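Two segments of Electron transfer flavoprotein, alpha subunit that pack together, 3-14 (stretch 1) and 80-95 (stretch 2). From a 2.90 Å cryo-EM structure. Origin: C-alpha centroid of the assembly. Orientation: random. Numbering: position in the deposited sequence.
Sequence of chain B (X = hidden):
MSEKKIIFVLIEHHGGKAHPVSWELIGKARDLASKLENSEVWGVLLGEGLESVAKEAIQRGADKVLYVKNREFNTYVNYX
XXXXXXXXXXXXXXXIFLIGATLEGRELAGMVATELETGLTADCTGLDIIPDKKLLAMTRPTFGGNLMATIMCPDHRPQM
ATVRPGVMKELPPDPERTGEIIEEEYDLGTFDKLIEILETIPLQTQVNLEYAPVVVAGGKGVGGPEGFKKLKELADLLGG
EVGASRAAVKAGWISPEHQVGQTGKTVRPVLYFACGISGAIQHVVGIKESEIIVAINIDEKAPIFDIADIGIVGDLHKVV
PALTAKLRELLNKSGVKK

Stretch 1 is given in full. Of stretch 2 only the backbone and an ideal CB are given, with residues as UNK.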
ATOM      1  N   GLU B   3     -11.493 -55.284 -10.281  1.00 82.07           N
ATOM      2  CA  GLU B   3     -11.463 -55.319 -11.735  1.00 82.07           C
ATOM      3  C   GLU B   3     -12.417 -54.317 -12.373  1.00 82.07           C
ATOM      4  O   GLU B   3     -12.607 -54.359 -13.592  1.00 82.07           O
ATOM      5  CB  GLU B   3     -11.762 -56.745 -12.227  1.00 82.07           C
ATOM      6  CG  GLU B   3     -13.095 -57.313 -11.771  1.00 82.07           C
ATOM      7  CD  GLU B   3     -14.204 -57.092 -12.777  1.00 82.07           C
ATOM      8  OE1 GLU B   3     -13.892 -56.904 -13.971  1.00 82.07           O
ATOM      9  OE2 GLU B   3     -15.384 -57.097 -12.373  1.00 82.07           O
ATOM     10  N   LYS B   4     -13.034 -53.434 -11.581  1.00 79.48           N
ATOM     11  CA  LYS B   4     -13.738 -52.287 -12.143  1.00 79.48           C
ATOM     12  C   LYS B   4     -12.831 -51.066 -12.244  1.00 79.48           C
ATOM     13  O   LYS B   4     -13.125 -50.145 -13.014  1.00 79.48           O
ATOM     14  CB  LYS B   4     -14.982 -51.969 -11.309  1.00 79.48           C
ATOM     15  CG  LYS B   4     -16.125 -52.965 -11.482  1.00 79.48           C
ATOM     16  CD  LYS B   4     -16.740 -52.881 -12.871  1.00 79.48           C
ATOM     17  CE  LYS B   4     -18.149 -53.452 -12.884  1.00 79.48           C
ATOM     18  NZ  LYS B   4     -18.360 -54.366 -14.037  1.00 79.48           N
ATOM     19  N   LYS B   5     -11.740 -51.035 -11.473  1.00 70.31           N
ATOM     20  CA  LYS B   5     -10.654 -50.077 -11.693  1.00 70.31           C
ATOM     21  C   LYS B   5      -9.641 -50.711 -12.648  1.00 70.31           C
ATOM     22  O   LYS B   5      -8.646 -51.325 -12.261  1.00 70.31           O
ATOM     23  CB  LYS B   5     -10.013 -49.662 -10.376  1.00 70.31           C
ATOM     24  CG  LYS B   5     -10.902 -48.776  -9.525  1.00 70.31           C
ATOM     25  CD  LYS B   5     -10.197 -48.337  -8.256  1.00 70.31           C
ATOM     26  CE  LYS B   5     -11.126 -47.514  -7.378  1.00 70.31           C
ATOM     27  NZ  LYS B   5     -11.458 -46.205  -8.002  1.00 70.31           N
ATOM     28  N   ILE B   6      -9.934 -50.549 -13.929  1.00 61.66           N
ATOM     29  CA  ILE B   6      -9.323 -51.314 -15.004  1.00 61.66           C
ATOM     30  C   ILE B   6      -8.883 -50.310 -16.067  1.00 61.66           C
ATOM     31  O   ILE B   6      -9.677 -49.840 -16.879  1.00 61.66           O
ATOM     32  CB  ILE B   6     -10.309 -52.373 -15.517  1.00 61.66           C
ATOM     33  CG1 ILE B   6      -9.842 -53.088 -16.781  1.00 61.66           C
ATOM     34  CG2 ILE B   6     -11.769 -51.870 -15.568  1.00 61.66           C
ATOM     35  CD1 ILE B   6     -10.784 -54.202 -17.122  1.00 61.66           C
ATOM     36  N   ILE B   7      -7.605 -49.945 -16.067  1.00 55.20           N
ATOM     37  CA  ILE B   7      -7.200 -48.801 -16.879  1.00 55.20           C
ATOM     38  C   ILE B   7      -6.813 -49.284 -18.275  1.00 55.20           C
ATOM     39  O   ILE B   7      -6.155 -50.316 -18.438  1.00 55.20           O
ATOM     40  CB  ILE B   7      -6.085 -47.995 -16.195  1.00 55.20           C
ATOM     41  CG1 ILE B   7      -4.809 -48.802 -15.979  1.00 55.20           C
ATOM     42  CG2 ILE B   7      -6.571 -47.531 -14.833  1.00 55.20           C
ATOM     43  CD1 ILE B   7      -3.720 -48.018 -15.282  1.00 55.20           C
ATOM     44  N   PHE B   8      -7.287 -48.572 -19.294  1.00 53.25           N
ATOM     45  CA  PHE B   8      -7.112 -48.980 -20.680  1.00 53.25           C
ATOM     46  C   PHE B   8      -5.981 -48.198 -21.329  1.00 53.25           C
ATOM     47  O   PHE B   8      -5.702 -47.055 -20.964  1.00 53.25           O
ATOM     48  CB  PHE B   8      -8.390 -48.753 -21.491  1.00 53.25           C
ATOM     49  CG  PHE B   8      -9.411 -49.847 -21.368  1.00 53.25           C
ATOM     50  CD1 PHE B   8      -9.264 -50.871 -20.449  1.00 53.25           C
ATOM     51  CD2 PHE B   8     -10.528 -49.842 -22.184  1.00 53.25           C
ATOM     52  CE1 PHE B   8     -10.216 -51.865 -20.348  1.00 53.25           C
ATOM     53  CE2 PHE B   8     -11.479 -50.834 -22.092  1.00 53.25           C
ATOM     54  CZ  PHE B   8     -11.324 -51.846 -21.173  1.00 53.25           C
ATOM     55  N   VAL B   9      -5.330 -48.830 -22.301  1.00 47.06           N
ATOM     56  CA  VAL B   9      -4.348 -48.185 -23.164  1.00 47.06           C
ATOM     57  C   VAL B   9      -4.597 -48.691 -24.575  1.00 47.06           C
ATOM     58  O   VAL B   9      -4.581 -49.902 -24.811  1.00 47.06           O
ATOM     59  CB  VAL B   9      -2.894 -48.482 -22.739  1.00 47.06           C
ATOM     60  CG1 VAL B   9      -1.928 -48.114 -23.846  1.00 47.06           C
ATOM     61  CG2 VAL B   9      -2.522 -47.742 -21.470  1.00 47.06           C
ATOM     62  N   LEU B  10      -4.844 -47.781 -25.510  1.00 46.66           N
ATOM     63  CA  LEU B  10      -5.056 -48.165 -26.896  1.00 46.66           C
ATOM     64  C   LEU B  10      -3.713 -48.329 -27.592  1.00 46.66           C
ATOM     65  O   LEU B  10      -2.785 -47.547 -27.370  1.00 46.66           O
ATOM     66  CB  LEU B  10      -5.904 -47.123 -27.626  1.00 46.66           C
ATOM     67  CG  LEU B  10      -6.711 -47.549 -28.854  1.00 46.66           C
ATOM     68  CD1 LEU B  10      -7.930 -46.674 -28.949  1.00 46.66           C
ATOM     69  CD2 LEU B  10      -5.921 -47.458 -30.148  1.00 46.66           C
ATOM     70  N   ILE B  11      -3.615 -49.354 -28.433  1.00 49.86           N
ATOM     71  CA  ILE B  11      -2.406 -49.641 -29.193  1.00 49.86           C
ATOM     72  C   ILE B  11      -2.632 -49.184 -30.627  1.00 49.86           C
ATOM     73  O   ILE B  11      -3.500 -49.715 -31.329  1.00 49.86           O
ATOM     74  CB  ILE B  11      -2.018 -51.128 -29.137  1.00 49.86           C
ATOM     75  CG1 ILE B  11      -1.554 -51.528 -27.732  1.00 49.86           C
ATOM     76  CG2 ILE B  11      -0.912 -51.432 -30.134  1.00 49.86           C
ATOM     77  CD1 ILE B  11      -2.621 -52.130 -26.847  1.00 49.86           C
ATOM     78  N   GLU B  12      -1.858 -48.191 -31.052  1.00 55.75           N
ATOM     79  CA  GLU B  12      -1.922 -47.672 -32.413  1.00 55.75           C
ATOM     80  C   GLU B  12      -0.977 -48.491 -33.278  1.00 55.75           C
ATOM     81  O   GLU B  12       0.243 -48.378 -33.143  1.00 55.75           O
ATOM     82  CB  GLU B  12      -1.538 -46.194 -32.443  1.00 55.75           C
ATOM     83  CG  GLU B  12      -2.481 -45.257 -31.700  1.00 55.75           C
ATOM     84  CD  GLU B  12      -3.805 -45.050 -32.412  1.00 55.75           C
ATOM     85  OE1 GLU B  12      -4.766 -44.606 -31.751  1.00 55.75           O
ATOM     86  OE2 GLU B  12      -3.880 -45.297 -33.634  1.00 55.75           O
ATOM     87  N   HIS B  13      -1.527 -49.311 -34.166  1.00 56.96           N
ATOM     88  CA  HIS B  13      -0.724 -50.130 -35.059  1.00 56.96           C
ATOM     89  C   HIS B  13      -0.881 -49.645 -36.493  1.00 56.96           C
ATOM     90  O   HIS B  13      -1.971 -49.240 -36.908  1.00 56.96           O
ATOM     91  CB  HIS B  13      -1.109 -51.606 -34.956  1.00 56.96           C
ATOM     92  CG  HIS B  13      -2.527 -51.889 -35.332  1.00 56.96           C
ATOM     93  ND1 HIS B  13      -2.914 -52.154 -36.628  1.00 56.96           N
ATOM     94  CD2 HIS B  13      -3.653 -51.947 -34.585  1.00 56.96           C
ATOM     95  CE1 HIS B  13      -4.217 -52.360 -36.663  1.00 56.96           C
ATOM     96  NE2 HIS B  13      -4.689 -52.242 -35.435  1.00 56.96           N
ATOM     97  N   HIS B  14       0.215 -49.688 -37.246  1.00 62.40           N
ATOM     98  CA  HIS B  14       0.254 -49.220 -38.628  1.00 62.40           C
ATOM     99  C   HIS B  14       0.608 -50.408 -39.515  1.00 62.40           C
ATOM    100  O   HIS B  14       1.779 -50.662 -39.803  1.00 62.40           O
ATOM    101  CB  HIS B  14       1.242 -48.077 -38.779  1.00 62.40           C
ATOM    102  CG  HIS B  14       0.931 -46.904 -37.905  1.00 62.40           C
ATOM    103  ND1 HIS B  14      -0.306 -46.297 -37.894  1.00 62.40           N
ATOM    104  CD2 HIS B  14       1.689 -46.233 -37.006  1.00 62.40           C
ATOM    105  CE1 HIS B  14      -0.296 -45.300 -37.028  1.00 62.40           C
ATOM    106  NE2 HIS B  14       0.903 -45.239 -36.477  1.00 62.40           N
ATOM    107  N   UNK B  80     -15.295 -46.734 -37.906  1.00 56.33           N
ATOM    108  CA  UNK B  80     -15.367 -48.129 -37.488  1.00 56.33           C
ATOM    109  C   UNK B  80     -14.751 -48.351 -36.116  1.00 56.33           C
ATOM    110  O   UNK B  80     -15.236 -49.199 -35.360  1.00 56.33           O
ATOM    111  CB  UNK B  80     -14.670 -49.021 -38.517  1.00 56.33           C
ATOM    112  N   UNK B  81     -13.685 -47.617 -35.788  1.00 53.73           N
ATOM    113  CA  UNK B  81     -13.045 -47.761 -34.485  1.00 53.73           C
ATOM    114  C   UNK B  81     -13.953 -47.281 -33.363  1.00 53.73           C
ATOM    115  O   UNK B  81     -13.983 -47.883 -32.287  1.00 53.73           O
ATOM    116  CB  UNK B  81     -11.724 -46.990 -34.454  1.00 53.73           C
ATOM    117  N   UNK B  82     -14.694 -46.196 -33.597  1.00 54.89           N
ATOM    118  CA  UNK B  82     -15.583 -45.650 -32.577  1.00 54.89           C
ATOM    119  C   UNK B  82     -16.749 -46.585 -32.290  1.00 54.89           C
ATOM    120  O   UNK B  82     -17.233 -46.636 -31.154  1.00 54.89           O
ATOM    121  CB  UNK B  82     -16.108 -44.280 -33.011  1.00 54.89           C
ATOM    122  N   UNK B  83     -17.203 -47.341 -33.293  1.00 58.28           N
ATOM    123  CA  UNK B  83     -18.274 -48.305 -33.071  1.00 58.28           C
ATOM    124  C   UNK B  83     -17.809 -49.470 -32.210  1.00 58.28           C
ATOM    125  O   UNK B  83     -18.624 -50.090 -31.516  1.00 58.28           O
ATOM    126  CB  UNK B  83     -18.805 -48.824 -34.409  1.00 58.28           C
ATOM    127  N   UNK B  84     -16.514 -49.775 -32.231  1.00 56.00           N
ATOM    128  CA  UNK B  84     -15.946 -50.855 -31.437  1.00 56.00           C
ATOM    129  C   UNK B  84     -15.363 -50.384 -30.114  1.00 56.00           C
ATOM    130  O   UNK B  84     -15.390 -51.131 -29.135  1.00 56.00           O
ATOM    131  CB  UNK B  84     -14.862 -51.572 -32.244  1.00 56.00           C
ATOM    132  N   UNK B  85     -14.833 -49.166 -30.054  1.00 54.25           N
ATOM    133  CA  UNK B  85     -14.219 -48.652 -28.839  1.00 54.25           C
ATOM    134  C   UNK B  85     -15.202 -47.924 -27.939  1.00 54.25           C
ATOM    135  O   UNK B  85     -14.775 -47.197 -27.039  1.00 54.25           O
ATOM    136  CB  UNK B  85     -13.066 -47.713 -29.199  1.00 54.25           C
ATOM    137  N   UNK B  86     -16.501 -48.053 -28.191  1.00 56.36           N
ATOM    138  CA  UNK B  86     -17.515 -47.753 -27.188  1.00 56.36           C
ATOM    139  C   UNK B  86     -18.323 -48.979 -26.809  1.00 56.36           C
ATOM    140  O   UNK B  86     -19.076 -48.925 -25.825  1.00 56.36           O
ATOM    141  CB  UNK B  86     -18.451 -46.655 -27.697  1.00 56.36           C
ATOM    142  N   UNK B  87     -18.206 -50.075 -27.557  1.00 59.54           N
ATOM    143  CA  UNK B  87     -18.740 -51.344 -27.093  1.00 59.54           C
ATOM    144  C   UNK B  87     -17.784 -52.025 -26.129  1.00 59.54           C
ATOM    145  O   UNK B  87     -18.230 -52.721 -25.214  1.00 59.54           O
ATOM    146  CB  UNK B  87     -19.034 -52.263 -28.280  1.00 59.54           C
ATOM    147  N   UNK B  88     -16.480 -51.828 -26.304  1.00 58.70           N
ATOM    148  CA  UNK B  88     -15.478 -52.363 -25.392  1.00 58.70           C
ATOM    149  C   UNK B  88     -15.248 -51.467 -24.186  1.00 58.70           C
ATOM    150  O   UNK B  88     -14.442 -51.811 -23.319  1.00 58.70           O
ATOM    151  CB  UNK B  88     -14.157 -52.573 -26.134  1.00 58.70           C
ATOM    152  N   UNK B  89     -15.918 -50.322 -24.128  1.00 57.24           N
ATOM    153  CA  UNK B  89     -15.954 -49.496 -22.929  1.00 57.24           C
ATOM    154  C   UNK B  89     -17.257 -49.679 -22.165  1.00 57.24           C
ATOM    155  O   UNK B  89     -17.235 -49.716 -20.926  1.00 57.24           O
ATOM    156  CB  UNK B  89     -15.764 -48.023 -23.295  1.00 57.24           C
ATOM    157  N   UNK B  90     -18.375 -49.863 -22.861  1.00 60.74           N
ATOM    158  CA  UNK B  90     -19.626 -50.170 -22.186  1.00 60.74           C
ATOM    159  C   UNK B  90     -19.624 -51.569 -21.580  1.00 60.74           C
ATOM    160  O   UNK B  90     -20.296 -51.803 -20.569  1.00 60.74           O
ATOM    161  CB  UNK B  90     -20.795 -50.029 -23.163  1.00 60.74           C
ATOM    162  N   UNK B  91     -18.865 -52.502 -22.160  1.00 60.67           N
ATOM    163  CA  UNK B  91     -18.851 -53.870 -21.655  1.00 60.67           C
ATOM    164  C   UNK B  91     -17.958 -54.019 -20.431  1.00 60.67           C
ATOM    165  O   UNK B  91     -18.391 -54.563 -19.408  1.00 60.67           O
ATOM    166  CB  UNK B  91     -18.389 -54.830 -22.753  1.00 60.67           C
ATOM    167  N   UNK B  92     -16.716 -53.543 -20.508  1.00 59.95           N
ATOM    168  CA  UNK B  92     -15.743 -53.794 -19.455  1.00 59.95           C
ATOM    169  C   UNK B  92     -15.660 -52.688 -18.415  1.00 59.95           C
ATOM    170  O   UNK B  92     -15.085 -52.920 -17.346  1.00 59.95           O
ATOM    171  CB  UNK B  92     -14.361 -54.002 -20.078  1.00 59.95           C
ATOM    172  N   UNK B  93     -16.229 -51.512 -18.700  1.00 65.02           N
ATOM    173  CA  UNK B  93     -16.277 -50.319 -17.848  1.00 65.02           C
ATOM    174  C   UNK B  93     -14.914 -49.902 -17.303  1.00 65.02           C
ATOM    175  O   UNK B  93     -14.648 -50.103 -16.111  1.00 65.02           O
ATOM    176  CB  UNK B  93     -17.231 -50.563 -16.677  1.00 65.02           C
ATOM    177  N   UNK B  94     -14.031 -49.336 -18.119  1.00 55.97           N
ATOM    178  CA  UNK B  94     -12.705 -48.946 -17.638  1.00 55.97           C
ATOM    179  C   UNK B  94     -12.758 -47.713 -16.741  1.00 55.97           C
ATOM    180  O   UNK B  94     -13.791 -47.072 -16.566  1.00 55.97           O
ATOM    181  CB  UNK B  94     -11.775 -48.681 -18.823  1.00 55.97           C
ATOM    182  N   UNK B  95     -11.605 -47.399 -16.161  1.00 55.65           N
ATOM    183  CA  UNK B  95     -11.424 -46.239 -15.300  1.00 55.65           C
ATOM    184  C   UNK B  95     -10.612 -45.139 -15.961  1.00 55.65           C
ATOM    185  O   UNK B  95     -10.983 -43.968 -15.882  1.00 55.65           O
ATOM    186  CB  UNK B  95     -10.748 -46.661 -13.994  1.00 55.65           C
TER

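Position 80 lies in a helix, with nothing of stretch 1 within 5.5 Å of its CB. The contact does not restrict it; the residue is Leu80.

At position 81 CA-to-CB points toward stretch 1, but the CB is far from it. Only a long side chain could bridge the gap, and the imidazole of His13 would suit a polar or aromatic end. The residue is Tyr81. Its OH comes 3.6 Å from His13 NE2, a contact rather than a hydrogen bond; both atoms are hydrogen-bonded elsewhere in the structure.

Positions 82, 83 and 84 are out of reach: Lys82, Lys83 and Ala84.

At position 85 CA-to-CB points toward stretch 1, and the CB is 5.2 Å from Leu10 CD1. A medium-sized apolar side chain such as leucine, isoleucine or methionine would fit. It is Leu85, whose CD1 packs 3.7 Å from Leu10 CD1.

Positions 86 and 87 are out of reach: Val86 and Asp87.

At position 88 CA-to-CB points sideways, with the CB 5.2 Å from Phe8 CE2. Many side chains would do, since the backbone makes the nearer approach. The residue is Met88; its O lies 3.4 Å from Phe8 CE2, at the ring edge, while the end of its side chain leads away.

At position 89 CA-to-CB also points sideways, and the CB is 5.3 Å from Phe8 CE2. A small or branched apolar residue suits. Val89 places CG2 4.5 Å from Phe8 CE2.

Positions 90 and 91 do not reach: Arg90 and Lys91.

At position 92 CA-to-CB points sideways, and the CB is 3.9 Å from Phe8 CZ and 4.6 Å from Ile6 CD1. Any side chain with a CB methylene whose far end can turn away would do, aromatic or long. In Tyr92 the CB sits at the Phe8 edge, and the end of the side chain leads away.

Position 93 leaves the helix with phi 51°, which favours glycine, asparagine or aspartate, though others are tolerated. The CB is 4.5 Å from Lys4 CD. The residue is Arg93, whose CD lies 4.1 Å from Lys4 NZ.

Position 94 has phi -73°, compatible with proline. Its CB is 3.1 Å from Ile6 O, a tight approach, and 3.7 Å from Phe8 CG, so a compact apolar residue is apt. Pro94 lays its ring over one face of Phe8, with CB 3.6 Å from the centroid of the Phe8 ring in a CH-pi contact.

At position 95 CA-to-CB points toward stretch 1. The N donates to Ile6 O at 3.2 Å; any residue but proline could make this bond. Lys5 invites an acid; glutamine could also reach. It is Glu95, with a long salt bridge of 4.0 Å from OE2 to Lys5 NZ.

Stretch 2, residues 80-95: LYKKALVDMVRKYRPE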
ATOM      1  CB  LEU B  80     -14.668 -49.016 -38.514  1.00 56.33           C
ATOM      2  CG  LEU B  80     -15.248 -48.975 -39.923  1.00 56.33           C
ATOM      3  CD1 LEU B  80     -14.350 -49.727 -40.885  1.00 56.33           C
ATOM      4  CD2 LEU B  80     -16.650 -49.552 -39.929  1.00 56.33           C
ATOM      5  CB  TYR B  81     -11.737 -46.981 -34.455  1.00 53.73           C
ATOM      6  CG  TYR B  81     -10.518 -47.737 -34.912  1.00 53.73           C
ATOM      7  CD1 TYR B  81     -10.386 -48.149 -36.227  1.00 53.73           C
ATOM      8  CD2 TYR B  81      -9.484 -48.011 -34.031  1.00 53.73           C
ATOM      9  CE1 TYR B  81      -9.263 -48.826 -36.649  1.00 53.73           C
ATOM     10  CE2 TYR B  81      -8.356 -48.682 -34.442  1.00 53.73           C
ATOM     11  CZ  TYR B  81      -8.252 -49.089 -35.751  1.00 53.73           C
ATOM     12  OH  TYR B  81      -7.130 -49.765 -36.161  1.00 53.73           O
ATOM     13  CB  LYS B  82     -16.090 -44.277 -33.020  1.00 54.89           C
ATOM     14  CG  LYS B  82     -16.887 -43.500 -31.984  1.00 54.89           C
ATOM     15  CD  LYS B  82     -18.361 -43.462 -32.348  1.00 54.89           C
ATOM     16  CE  LYS B  82     -18.589 -42.737 -33.657  1.00 54.89           C
ATOM     17  NZ  LYS B  82     -20.026 -42.716 -34.029  1.00 54.89           N
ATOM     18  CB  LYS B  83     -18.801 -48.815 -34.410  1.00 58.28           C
ATOM     19  CG  LYS B  83     -20.211 -49.365 -34.355  1.00 58.28           C
ATOM     20  CD  LYS B  83     -20.802 -49.491 -35.747  1.00 58.28           C
ATOM     21  CE  LYS B  83     -20.845 -48.147 -36.455  1.00 58.28           C
ATOM     22  NZ  LYS B  83     -21.367 -48.277 -37.840  1.00 58.28           N
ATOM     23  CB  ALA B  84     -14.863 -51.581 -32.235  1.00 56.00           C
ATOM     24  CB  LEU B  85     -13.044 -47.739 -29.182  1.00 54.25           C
ATOM     25  CG  LEU B  85     -11.813 -48.532 -29.596  1.00 54.25           C
ATOM     26  CD1 LEU B  85     -11.036 -47.800 -30.659  1.00 54.25           C
ATOM     27  CD2 LEU B  85     -10.956 -48.782 -28.384  1.00 54.25           C
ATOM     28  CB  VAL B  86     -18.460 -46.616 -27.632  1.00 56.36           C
ATOM     29  CG1 VAL B  86     -17.666 -45.413 -28.101  1.00 56.36           C
ATOM     30  CG2 VAL B  86     -19.421 -47.100 -28.706  1.00 56.36           C
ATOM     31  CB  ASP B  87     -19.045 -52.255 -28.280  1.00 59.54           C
ATOM     32  CG  ASP B  87     -20.345 -51.892 -28.967  1.00 59.54           C
ATOM     33  OD1 ASP B  87     -21.107 -51.080 -28.406  1.00 59.54           O
ATOM     34  OD2 ASP B  87     -20.611 -52.420 -30.066  1.00 59.54           O
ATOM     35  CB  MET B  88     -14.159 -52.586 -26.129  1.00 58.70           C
ATOM     36  CG  MET B  88     -14.251 -53.628 -27.227  1.00 58.70           C
ATOM     37  SD  MET B  88     -15.073 -55.138 -26.687  1.00 58.70           S
ATOM     38  CE  MET B  88     -16.500 -55.159 -27.766  1.00 58.70           C
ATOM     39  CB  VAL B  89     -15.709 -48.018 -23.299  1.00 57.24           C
ATOM     40  CG1 VAL B  89     -15.763 -47.112 -22.094  1.00 57.24           C
ATOM     41  CG2 VAL B  89     -14.349 -47.894 -23.903  1.00 57.24           C
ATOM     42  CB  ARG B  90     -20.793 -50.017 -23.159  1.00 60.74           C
ATOM     43  CG  ARG B  90     -21.261 -48.585 -23.318  1.00 60.74           C
ATOM     44  CD  ARG B  90     -22.347 -48.471 -24.371  1.00 60.74           C
ATOM     45  NE  ARG B  90     -22.967 -47.152 -24.362  1.00 60.74           N
ATOM     46  CZ  ARG B  90     -22.516 -46.110 -25.051  1.00 60.74           C
ATOM     47  NH1 ARG B  90     -21.436 -46.235 -25.810  1.00 60.74           N
ATOM     48  NH2 ARG B  90     -23.143 -44.945 -24.983  1.00 60.74           N
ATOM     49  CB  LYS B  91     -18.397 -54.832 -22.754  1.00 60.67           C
ATOM     50  CG  LYS B  91     -18.230 -56.267 -22.303  1.00 60.67           C
ATOM     51  CD  LYS B  91     -17.891 -57.174 -23.474  1.00 60.67           C
ATOM     52  CE  LYS B  91     -19.107 -57.435 -24.343  1.00 60.67           C
ATOM     53  NZ  LYS B  91     -18.802 -58.389 -25.442  1.00 60.67           N
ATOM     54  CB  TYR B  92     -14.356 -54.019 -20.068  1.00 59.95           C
ATOM     55  CG  TYR B  92     -14.319 -55.212 -20.989  1.00 59.95           C
ATOM     56  CD1 TYR B  92     -14.192 -56.499 -20.482  1.00 59.95           C
ATOM     57  CD2 TYR B  92     -14.428 -55.057 -22.363  1.00 59.95           C
ATOM     58  CE1 TYR B  92     -14.168 -57.596 -21.319  1.00 59.95           C
ATOM     59  CE2 TYR B  92     -14.406 -56.149 -23.208  1.00 59.95           C
ATOM     60  CZ  TYR B  92     -14.275 -57.415 -22.680  1.00 59.95           C
ATOM     61  OH  TYR B  92     -14.250 -58.504 -23.517  1.00 59.95           O
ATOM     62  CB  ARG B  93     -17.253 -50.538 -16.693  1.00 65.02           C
ATOM     63  CG  ARG B  93     -18.689 -50.733 -17.136  1.00 65.02           C
ATOM     64  CD  ARG B  93     -19.608 -50.925 -15.942  1.00 65.02           C
ATOM     65  NE  ARG B  93     -19.735 -49.705 -15.151  1.00 65.02           N
ATOM     66  CZ  ARG B  93     -20.671 -48.784 -15.348  1.00 65.02           C
ATOM     67  NH1 ARG B  93     -21.567 -48.945 -16.311  1.00 65.02           N
ATOM     68  NH2 ARG B  93     -20.715 -47.702 -14.582  1.00 65.02           N
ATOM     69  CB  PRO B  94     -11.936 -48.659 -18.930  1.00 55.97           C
ATOM     70  CG  PRO B  94     -12.963 -48.301 -19.896  1.00 55.97           C
ATOM     71  CD  PRO B  94     -14.134 -49.160 -19.575  1.00 55.97           C
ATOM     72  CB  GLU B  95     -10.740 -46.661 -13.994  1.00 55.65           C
ATOM     73  CG  GLU B  95     -10.413 -45.529 -13.038  1.00 55.65           C
ATOM     74  CD  GLU B  95     -11.567 -45.190 -12.120  1.00 55.65           C
ATOM     75  OE1 GLU B  95     -12.543 -45.966 -12.084  1.00 55.65           O
ATOM     76  OE2 GLU B  95     -11.494 -44.156 -11.425  1.00 55.65           O
TER
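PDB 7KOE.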